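Local coordinates for water stress and hypersensitive response domain-containing protein (Archaeoglobus fulgidus DSM 4304, PDB 3BUT) that is of unknown function but may bind lipid, and belongs to the beta-rich LEA_2 (late embryogenesis abundant) family, at residues A[97-102]-A[113-118]; A[38-43]-A[50-55]. The protein carries 4 engineered substitutions. All blocks are in the same frame, centred on the assembly; numbering follows the deposited sequence. Where two conformers were deposited one is given.

From the N terminus, contact 2 comes first: residues 38-43 lie on strand 34-45, the chain turns, and 50-55 run back on strand 48-61, closing a tight hairpin. Contact 1 opens only later, after strand 66-76 and two short helices, where residues 97-102 on strand 93-105 pair with 113-118 on strand 111-123. The two hairpins therefore follow in series and neither nests in nor crosses the other. They meet side by side in one antiparallel four-stranded sheet, their centres about 9 Å apart, because strands 34-45 and 93-105 are its inner neighbours: Lys101 N lies 2.7 Å from His40 O, a probable hydrogen bond. Strands 48-61 and 111-123 form the outer strands.

Contact 1 (A[97-102]-A[113-118]); sequences RVAIKP and VPVFLR
Residues 97-102 run antiparallel to 113-118, the strand axes of 97-102 and 116-118 passing 4.7 Å apart at 164°. Val98 faces Arg118 and Ile100 faces Phe116 as hydrogen-bonded pairs, with Ala99 and Leu117 the non-hydrogen-bonded pair between them. The Val98 N-H donates almost straight to Arg118 O (2.9 Å) and lies in the carbonyl plane, whereas Phe116 N meets Ile100 O from above that group's plane. Beyond Phe116 the regular pairing ends: Lys101 CA and Val113 CA turn their C-H bonds to Pro114 O and Pro102 O, respectively, and Pro102 has no N-H to give. The two segments belong to the hairpin of strands 93-105 and 111-123 in the LEA_2-type beta domain, with 111-123 the outermost strand of the four-stranded sheet within the chain and 93-105 hydrogen-bonded on its other side to strand 34-45. On the face carrying Ala99, chi1 of Leu117 (-53°) sets CG beside the backbone N, and CD2 then lies 3.7 Å from Ala99 CB, while Val115 CG1 reaches the same methyl from the neighbouring position. The Lys101 chain starts anti to its backbone N and stays extended through chi3; its CD passes obliquely beside Val115 CG2 at 3.8 Å, and CE goes on to Val113 CB at 4.0 Å. On the face of Ile100, the Phe116 ring receives Pro102 CG in its plane, at the edge, 3.9 Å from CE2; the two side chains cross at about a right angle. Ile100 itself packs on Phe71 and Leu73 of strand 66-76. At the far end the Arg97 side chain leads away from 113-118, its guanidinium held by a salt bridge to Glu44 and a hydrogen bond to Lys95 O, while Arg118 packs against Leu127 of the second subunit.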
loop_
_atom_site.group_PDB
_atom_site.type_symbol
_atom_site.label_atom_id
_atom_site.label_comp_id
_atom_site.label_asym_id
_atom_site.label_seq_id
_atom_site.Cartn_x
_atom_site.Cartn_y
_atom_site.Cartn_z
ATOM N N ARG A 97 -8.630 -12.213 -2.396
ATOM C CA ARG A 97 -9.028 -13.593 -2.143
ATOM C C ARG A 97 -7.960 -14.295 -1.313
ATOM O O ARG A 97 -6.807 -14.380 -1.726
ATOM C CB ARG A 97 -9.274 -14.333 -3.464
ATOM C CG ARG A 97 -10.634 -14.040 -4.083
ATOM C CD ARG A 97 -10.559 -13.752 -5.579
ATOM N NE ARG A 97 -9.960 -12.445 -5.844
ATOM C CZ ARG A 97 -8.868 -12.245 -6.577
ATOM N NH1 ARG A 97 -8.245 -13.265 -7.157
ATOM N NH2 ARG A 97 -8.407 -11.019 -6.742
ATOM N N VAL A 98 -8.350 -14.774 -0.135
ATOM C CA VAL A 98 -7.451 -15.516 0.755
ATOM C C VAL A 98 -7.935 -16.962 0.859
ATOM O O VAL A 98 -9.119 -17.218 1.096
ATOM C CB VAL A 98 -7.356 -14.866 2.159
ATOM C CG1 VAL A 98 -6.445 -15.674 3.077
ATOM C CG2 VAL A 98 -6.845 -13.446 2.050
ATOM N N ALA A 99 -7.022 -17.904 0.642
ATOM C CA ALA A 99 -7.338 -19.318 0.754
ATOM C C ALA A 99 -6.374 -20.011 1.702
ATOM O O ALA A 99 -5.167 -19.899 1.543
ATOM C CB ALA A 99 -7.302 -19.968 -0.597
ATOM N N ILE A 100 -6.915 -20.710 2.695
ATOM C CA ILE A 100 -6.115 -21.555 3.579
ATOM C C ILE A 100 -6.558 -23.004 3.397
ATOM O O ILE A 100 -7.738 -23.322 3.525
ATOM C CB ILE A 100 -6.204 -21.106 5.060
ATOM C CG1 ILE A 100 -5.600 -19.710 5.231
ATOM C CG2 ILE A 100 -5.474 -22.084 5.982
ATOM C CD1 ILE A 100 -6.132 -18.936 6.447
ATOM N N LYS A 101 -5.598 -23.867 3.075
ATOM C CA LYS A 101 -5.850 -25.274 2.783
ATOM C C LYS A 101 -5.109 -26.155 3.802
ATOM O O LYS A 101 -3.969 -26.545 3.561
ATOM C CB LYS A 101 -5.381 -25.568 1.352
ATOM C CG LYS A 101 -5.752 -26.933 0.784
ATOM C CD LYS A 101 -5.415 -26.996 -0.711
ATOM C CE LYS A 101 -5.295 -28.425 -1.219
ATOM N NZ LYS A 101 -3.948 -29.010 -0.958
ATOM N N PRO A 102 -5.739 -26.441 4.964
ATOM C CA PRO A 102 -5.064 -27.273 5.957
ATOM C C PRO A 102 -5.000 -28.741 5.561
ATOM O O PRO A 102 -5.902 -29.253 4.893
ATOM C CB PRO A 102 -5.918 -27.095 7.210
ATOM C CG PRO A 102 -7.260 -26.740 6.716
ATOM C CD PRO A 102 -7.066 -25.994 5.431
ATOM N N VAL A 113 -8.276 -32.462 2.753
ATOM C CA VAL A 113 -7.711 -31.134 2.459
ATOM C C VAL A 113 -8.738 -30.073 2.027
ATOM O O VAL A 113 -8.768 -29.678 0.859
ATOM C CB VAL A 113 -6.532 -31.211 1.446
ATOM C CG1 VAL A 113 -5.212 -31.390 2.180
ATOM C CG2 VAL A 113 -6.750 -32.330 0.418
ATOM N N PRO A 114 -9.574 -29.597 2.974
ATOM C CA PRO A 114 -10.578 -28.593 2.626
ATOM C C PRO A 114 -9.953 -27.221 2.348
ATOM O O PRO A 114 -8.904 -26.897 2.894
ATOM C CB PRO A 114 -11.466 -28.545 3.875
ATOM C CG PRO A 114 -10.578 -28.942 4.984
ATOM C CD PRO A 114 -9.632 -29.951 4.406
ATOM N N VAL A 115 -10.587 -26.442 1.481
ATOM C CA VAL A 115 -10.113 -25.102 1.154
ATOM C C VAL A 115 -11.089 -24.078 1.711
ATOM O O VAL A 115 -12.269 -24.064 1.347
ATOM C CB VAL A 115 -9.958 -24.900 -0.371
ATOM C CG1 VAL A 115 -9.342 -23.551 -0.671
ATOM C CG2 VAL A 115 -9.113 -26.011 -0.981
ATOM N N PHE A 116 -10.592 -23.237 2.610
ATOM C CA PHE A 116 -11.387 -22.168 3.191
ATOM C C PHE A 116 -11.070 -20.862 2.483
ATOM O O PHE A 116 -9.948 -20.380 2.538
ATOM C CB PHE A 116 -11.134 -22.069 4.698
ATOM C CG PHE A 116 -11.501 -23.318 5.447
ATOM C CD1 PHE A 116 -12.820 -23.562 5.811
ATOM C CD2 PHE A 116 -10.534 -24.262 5.766
ATOM C CE1 PHE A 116 -13.170 -24.729 6.484
ATOM C CE2 PHE A 116 -10.869 -25.426 6.445
ATOM C CZ PHE A 116 -12.190 -25.659 6.804
ATOM N N LEU A 117 -12.066 -20.316 1.792
ATOM C CA LEU A 117 -11.894 -19.091 1.021
ATOM C C LEU A 117 -12.534 -17.910 1.729
ATOM O O LEU A 117 -13.603 -18.036 2.329
ATOM C CB LEU A 117 -12.505 -19.232 -0.372
ATOM C CG LEU A 117 -12.122 -20.409 -1.272
ATOM C CD1 LEU A 117 -13.204 -20.613 -2.318
ATOM C CD2 LEU A 117 -10.782 -20.192 -1.944
ATOM N N ARG A 118 -11.863 -16.765 1.660
ATOM C CA ARG A 118 -12.400 -15.516 2.180
ATOM C C ARG A 118 -12.138 -14.413 1.161
ATOM O O ARG A 118 -10.989 -14.144 0.805
ATOM C CB ARG A 118 -11.787 -15.176 3.544
ATOM C CG ARG A 118 -12.655 -14.267 4.413
ATOM C CD ARG A 118 -12.190 -12.815 4.393
ATOM N NE ARG A 118 -13.190 -11.916 4.971
ATOM C CZ ARG A 118 -12.913 -10.790 5.627
ATOM N NH1 ARG A 118 -11.654 -10.407 5.818
ATOM N NH2 ARG A 118 -13.903 -10.048 6.106
#

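Contact 2 (A[38-43]-A[50-55]); sequences GYHYTI and VADGYE
Backbone hydrogen bonds join 38-43 to 50-55 as nearly exact antiparallel strands. Tyr41 pairs with Gly53 through two bonds, Tyr41 N giving to Gly53 O at 2.8 Å, nearly along the C=O axis. At one end Tyr39 N to Glu55 O is weak; at the other, Val50 and Ala51 both face Ile43 in a classic beta bulge, and Ile43 O accepts from both, 2.9 Å from Val50 N and 3.3 Å from Ala51 N. On the face of His40, Thr42, Asp52 and Tyr54 one polar bond runs diagonally, from His40 to Asp52. With CG anti to the backbone N in both residues, His40 NE2 donates to Asp52 OD1 at 2.8 Å; the oxygen lies near the imidazole plane, but the N-H comes from above the carboxylate plane and is bent to 140°. The ring's face rests over Gly53 O, and Tyr54 lays its own ring over Tyr39 O, 3.3 Å above the plane. CH-pi contacts dominate the other face. Tyr39 and Tyr41 hold their rings in the crowded position between backbone N and carbonyl carbon (chi1 55° and 64°), folding them toward the partner strand: Glu55 CB sits 3.9 Å from the Tyr39 centroid, and Gly53 CA lies over the Tyr41 ring. One water links Tyr39 OH with Glu55 OE2, donating to the carboxylate. Apolar packing closes the bulge, Ile43 CB on Ala51 CB and Ile43 CG2 on Val50 CG2. Tyr39 OH is bonded to Ser72 N and Tyr54 OH to Thr103 OG1. This hairpin supplies half of the four-stranded sheet, with 48-61 as the outermost strand: Tyr41, Ile43 and Val50 pack on Leu73 and Leu75 of strand 66-76, and strand 93-105 hydrogen-bonds alongside 38-43.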
loop_
_atom_site.group_PDB
_atom_site.type_symbol
_atom_site.label_atom_id
_atom_site.label_comp_id
_atom_site.label_asym_id
_atom_site.label_seq_id
_atom_site.Cartn_x
_atom_site.Cartn_y
_atom_site.Cartn_z
ATOM N N GLY A 38 -0.116 -29.307 8.786
ATOM C CA GLY A 38 0.308 -28.051 8.207
ATOM C C GLY A 38 -0.806 -27.481 7.373
ATOM O O GLY A 38 -1.942 -27.935 7.457
ATOM N N TYR A 39 -0.467 -26.484 6.556
ATOM C CA TYR A 39 -1.440 -25.777 5.734
ATOM C C TYR A 39 -0.761 -25.088 4.569
ATOM O O TYR A 39 0.373 -24.626 4.682
ATOM C CB TYR A 39 -2.219 -24.748 6.568
ATOM C CG TYR A 39 -1.340 -23.742 7.307
ATOM C CD1 TYR A 39 -0.754 -24.062 8.533
ATOM C CD2 TYR A 39 -1.111 -22.469 6.783
ATOM C CE1 TYR A 39 0.055 -23.151 9.206
ATOM C CE2 TYR A 39 -0.306 -21.549 7.452
ATOM C CZ TYR A 39 0.264 -21.894 8.664
ATOM O OH TYR A 39 1.067 -20.994 9.329
ATOM N N HIS A 40 -1.469 -25.031 3.450
ATOM C CA HIS A 40 -1.080 -24.197 2.327
ATOM C C HIS A 40 -1.923 -22.929 2.347
ATOM O O HIS A 40 -3.115 -22.968 2.673
ATOM C CB HIS A 40 -1.265 -24.942 1.007
ATOM C CG HIS A 40 -0.692 -24.222 -0.175
ATOM N ND1 HIS A 40 0.559 -24.504 -0.684
ATOM C CD2 HIS A 40 -1.191 -23.221 -0.938
ATOM C CE1 HIS A 40 0.802 -23.711 -1.712
ATOM N NE2 HIS A 40 -0.241 -22.920 -1.884
ATOM N N TYR A 41 -1.308 -21.799 2.012
ATOM C CA TYR A 41 -2.056 -20.550 1.914
ATOM C C TYR A 41 -1.761 -19.792 0.645
ATOM O O TYR A 41 -0.657 -19.872 0.111
ATOM C CB TYR A 41 -1.833 -19.660 3.143
ATOM C CG TYR A 41 -0.418 -19.182 3.326
ATOM C CD1 TYR A 41 0.520 -19.965 3.988
ATOM C CD2 TYR A 41 -0.015 -17.938 2.846
ATOM C CE1 TYR A 41 1.822 -19.531 4.156
ATOM C CE2 TYR A 41 1.284 -17.496 3.010
ATOM C CZ TYR A 41 2.195 -18.295 3.666
ATOM O OH TYR A 41 3.489 -17.857 3.829
ATOM N N THR A 42 -2.771 -19.079 0.151
ATOM C CA THR A 42 -2.619 -18.156 -0.975
ATOM C C THR A 42 -3.345 -16.853 -0.689
ATOM O O THR A 42 -4.413 -16.851 -0.076
ATOM C CB THR A 42 -3.149 -18.721 -2.344
ATOM O OG1 THR A 42 -4.557 -18.977 -2.269
ATOM C CG2 THR A 42 -2.433 -19.988 -2.762
ATOM N N ILE A 43 -2.756 -15.742 -1.120
ATOM C CA ILE A 43 -3.448 -14.455 -1.133
ATOM C C ILE A 43 -3.367 -13.853 -2.535
ATOM O O ILE A 43 -2.279 -13.643 -3.062
ATOM C CB ILE A 43 -2.885 -13.460 -0.092
ATOM C CG1 ILE A 43 -2.993 -14.040 1.330
ATOM C CG2 ILE A 43 -3.623 -12.118 -0.183
ATOM C CD1 ILE A 43 -2.328 -13.204 2.404
ATOM N N VAL A 50 0.025 -12.563 -4.499
ATOM C CA VAL A 50 0.990 -11.875 -3.634
ATOM C C VAL A 50 1.551 -12.755 -2.506
ATOM O O VAL A 50 2.571 -12.417 -1.900
ATOM C CB VAL A 50 0.418 -10.546 -3.060
ATOM C CG1 VAL A 50 0.047 -9.588 -4.176
ATOM C CG2 VAL A 50 -0.783 -10.810 -2.189
ATOM N N ALA A 51 0.877 -13.872 -2.230
ATOM C CA ALA A 51 1.341 -14.867 -1.261
ATOM C C ALA A 51 0.938 -16.268 -1.705
ATOM O O ALA A 51 -0.162 -16.477 -2.221
ATOM C CB ALA A 51 0.786 -14.574 0.125
ATOM N N ASP A 52 1.841 -17.220 -1.489
ATOM C CA ASP A 52 1.663 -18.608 -1.890
ATOM C C ASP A 52 2.679 -19.441 -1.123
ATOM O O ASP A 52 3.845 -19.525 -1.513
ATOM C CB ASP A 52 1.896 -18.745 -3.401
ATOM C CG ASP A 52 1.731 -20.165 -3.904
ATOM O OD1 ASP A 52 0.756 -20.835 -3.507
ATOM O OD2 ASP A 52 2.574 -20.605 -4.715
ATOM N N GLY A 53 2.250 -20.054 -0.025
ATOM C CA GLY A 53 3.189 -20.792 0.808
ATOM C C GLY A 53 2.635 -21.996 1.530
ATOM O O GLY A 53 1.422 -22.149 1.664
ATOM N N TYR A 54 3.546 -22.854 1.986
ATOM C CA TYR A 54 3.210 -23.980 2.849
ATOM C C TYR A 54 4.011 -23.924 4.144
ATOM O O TYR A 54 5.232 -23.784 4.117
ATOM C CB TYR A 54 3.481 -25.323 2.152
ATOM C CG TYR A 54 2.834 -26.490 2.866
ATOM C CD1 TYR A 54 1.530 -26.878 2.557
ATOM C CD2 TYR A 54 3.514 -27.196 3.864
ATOM C CE1 TYR A 54 0.920 -27.938 3.215
ATOM C CE2 TYR A 54 2.907 -28.254 4.540
ATOM C CZ TYR A 54 1.611 -28.618 4.207
ATOM O OH TYR A 54 1.007 -29.676 4.847
ATOM N N GLU A 55 3.327 -24.048 5.283
ATOM C CA GLU A 55 3.913 -24.104 6.640
ATOM C C GLU A 55 3.793 -25.514 7.230
ATOM O O GLU A 55 2.765 -26.107 7.267
ATOM C CB GLU A 55 3.285 -23.090 7.615
ATOM C CG GLU A 55 4.192 -22.051 8.265
ATOM C CD GLU A 55 4.486 -22.290 9.762
ATOM O OE1 GLU A 55 5.342 -23.128 10.061
ATOM O OE2 GLU A 55 3.915 -21.636 10.664
HETATM O O HOH W 1 2.017 -21.587 12.264
#